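Arsenate reductase (arsC) (Archaeoglobus fulgidus, PDB 1Y1L) probably reduces arsenate to arsenite in arsenical resistance, and belongs to the low molecular weight phosphotyrosine protein phosphatase family. Local coordinates at residues V14-L19 and A112-R117. Sequence-based numbering, arbitrary orientation.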
loop_
_atom_site.group_PDB
_atom_site.type_symbol
_atom_site.label_atom_id
_atom_site.label_comp_id
_atom_site.label_asym_id
_atom_site.label_seq_id
_atom_site.Cartn_x
_atom_site.Cartn_y
_atom_site.Cartn_z
ATOM N N VAL A 14 -17.466 -3.074 15.402
ATOM C CA VAL A 14 -18.070 -2.946 16.708
ATOM C C VAL A 14 -17.843 -4.151 17.610
ATOM O O VAL A 14 -17.770 -3.999 18.818
ATOM C CB VAL A 14 -19.576 -2.710 16.582
ATOM C CG1 VAL A 14 -20.171 -2.440 17.951
ATOM C CG2 VAL A 14 -19.855 -1.563 15.607
ATOM N N MET A 15 -17.819 -5.348 17.041
ATOM C CA MET A 15 -17.615 -6.536 17.851
ATOM C C MET A 15 -16.232 -6.529 18.471
ATOM O O MET A 15 -16.098 -6.670 19.688
ATOM C CB MET A 15 -17.801 -7.823 17.032
ATOM C CG MET A 15 -19.243 -8.135 16.633
ATOM S SD MET A 15 -19.401 -9.620 15.594
ATOM C CE MET A 15 -20.948 -10.298 16.142
ATOM N N ALA A 16 -15.207 -6.396 17.633
ATOM C CA ALA A 16 -13.825 -6.393 18.101
ATOM C C ALA A 16 -13.600 -5.375 19.222
ATOM O O ALA A 16 -12.914 -5.674 20.209
ATOM C CB ALA A 16 -12.887 -6.138 16.952
ATOM N N GLU A 17 -14.178 -4.184 19.061
ATOM C CA GLU A 17 -14.055 -3.134 20.060
ATOM C C GLU A 17 -14.512 -3.626 21.427
ATOM O O GLU A 17 -13.721 -3.706 22.363
ATOM C CB GLU A 17 -14.863 -1.909 19.640
ATOM C CG GLU A 17 -14.985 -0.855 20.703
ATOM C CD GLU A 17 -15.735 0.387 20.224
ATOM O OE1 GLU A 17 -15.527 1.478 20.812
ATOM O OE2 GLU A 17 -16.539 0.282 19.264
ATOM N N ALA A 18 -15.793 -3.982 21.515
ATOM C CA ALA A 18 -16.418 -4.459 22.748
ATOM C C ALA A 18 -15.691 -5.635 23.395
ATOM O O ALA A 18 -15.571 -5.695 24.621
ATOM C CB ALA A 18 -17.871 -4.812 22.488
ATOM N N LEU A 19 -15.256 -6.590 22.583
ATOM C CA LEU A 19 -14.539 -7.747 23.094
ATOM C C LEU A 19 -13.155 -7.367 23.619
ATOM O O LEU A 19 -12.667 -7.920 24.617
ATOM C CB LEU A 19 -14.408 -8.780 21.991
ATOM C CG LEU A 19 -15.741 -9.427 21.679
ATOM C CD1 LEU A 19 -15.639 -10.107 20.353
ATOM C CD2 LEU A 19 -16.101 -10.426 22.761
ATOM N N ALA A 112 -16.863 -15.243 17.159
ATOM C CA ALA A 112 -15.853 -16.103 17.739
ATOM C C ALA A 112 -14.476 -15.849 17.171
ATOM O O ALA A 112 -13.516 -15.787 17.933
ATOM C CB ALA A 112 -16.223 -17.549 17.566
ATOM N N GLU A 113 -14.363 -15.744 15.846
ATOM C CA GLU A 113 -13.067 -15.500 15.210
ATOM C C GLU A 113 -12.475 -14.212 15.700
ATOM O O GLU A 113 -11.294 -14.142 16.003
ATOM C CB GLU A 113 -13.194 -15.431 13.702
ATOM C CG GLU A 113 -13.230 -16.782 13.035
ATOM C CD GLU A 113 -12.838 -16.706 11.574
ATOM O OE1 GLU A 113 -11.690 -16.285 11.290
ATOM O OE2 GLU A 113 -13.673 -17.069 10.713
ATOM N N ILE A 114 -13.290 -13.171 15.707
ATOM C CA ILE A 114 -12.856 -11.876 16.192
ATOM C C ILE A 114 -12.354 -12.013 17.632
ATOM O O ILE A 114 -11.370 -11.394 18.012
ATOM C CB ILE A 114 -14.016 -10.880 16.153
ATOM C CG1 ILE A 114 -14.474 -10.672 14.712
ATOM C CG2 ILE A 114 -13.597 -9.559 16.767
ATOM C CD1 ILE A 114 -15.554 -9.622 14.575
ATOM N N GLU A 115 -13.043 -12.844 18.413
ATOM C CA GLU A 115 -12.713 -13.090 19.812
ATOM C C GLU A 115 -11.394 -13.822 19.958
ATOM O O GLU A 115 -10.612 -13.515 20.842
ATOM C CB GLU A 115 -13.833 -13.887 20.492
ATOM C CG GLU A 115 -13.724 -13.938 22.015
ATOM C CD GLU A 115 -14.928 -14.573 22.688
ATOM O OE1 GLU A 115 -15.451 -15.570 22.153
ATOM O OE2 GLU A 115 -15.351 -14.086 23.757
ATOM N N GLU A 116 -11.186 -14.839 19.132
ATOM C CA GLU A 116 -9.952 -15.611 19.157
ATOM C C GLU A 116 -8.799 -14.686 18.802
ATOM O O GLU A 116 -7.690 -14.831 19.316
ATOM C CB GLU A 116 -10.014 -16.733 18.123
ATOM C CG GLU A 116 -8.716 -17.516 17.980
ATOM C CD GLU A 116 -8.418 -17.917 16.537
ATOM O OE1 GLU A 116 -8.985 -18.920 16.062
ATOM O OE2 GLU A 116 -7.612 -17.232 15.869
ATOM N N ARG A 117 -9.064 -13.767 17.882
ATOM C CA ARG A 117 -8.057 -12.828 17.429
ATOM C C ARG A 117 -7.821 -11.713 18.429
ATOM O O ARG A 117 -6.680 -11.307 18.629
ATOM C CB ARG A 117 -8.411 -12.268 16.044
ATOM C CG ARG A 117 -8.397 -13.342 14.956
ATOM C CD ARG A 117 -8.731 -12.823 13.570
ATOM N NE ARG A 117 -7.543 -12.420 12.818
ATOM C CZ ARG A 117 -7.386 -12.597 11.505
ATOM N NH1 ARG A 117 -6.274 -12.190 10.914
ATOM N NH2 ARG A 117 -8.333 -13.187 10.781
#
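Glu115 OE2 is gripped by one salt bridge, to Arg51 NH2 of the same chain, while an apolar methyl adjoins it: Leu19 CD2 lies 3.9 Å from Glu115 OE2. CG of Glu115 stands anti to the backbone N (chi1 -168°), and the extended chain beyond it crosses Leu19 at about a right angle; Glu115 CB meets Leu19 CD1, and OE2, which meets CD2, also pairs with the arginine. The nearby guanidinium probably favours the ionised carboxylate. The rest of the contact is apolar and centres on Ile114, whose two branches serve different partners. CG2, anti to the backbone N, meets the backbone of helix 12-21 at Ala16, with Ile114 CG2 3.4 Å from Ala16 CA. It meets the methyl there as well, and Leu19 CD1 approaches the same branch more loosely, 4.2 Å from Ile114 CG2. CG1, anti to the carbonyl carbon (chi1 -63°), carries CD1 to Met15, where Ile114 CD1 is 3.8 Å from Met15 CB and 4.0 Å from Met15 SD. The small side chain of Ala16 lets the backbones come near, with Ala16 CA 5.9 Å from Ile114 CA. The segment axes approach to 9.4 Å and cross at -44°. In the low molecular weight phosphatase fold, a four-stranded parallel sheet of order 2-1-3-4 flanked by helices, this packing joins helix 12-21, which follows the first strand, to helix 106-121, which follows the last. Met15 starts toward helix 106-121, but its end leads away, the chain bent at chi3; its side chain also touches Val44 and Leu47 of helix 42-49. Beyond the pair, Ile114 rests on Ile96, just past the last strand, and Leu19 on Leu53.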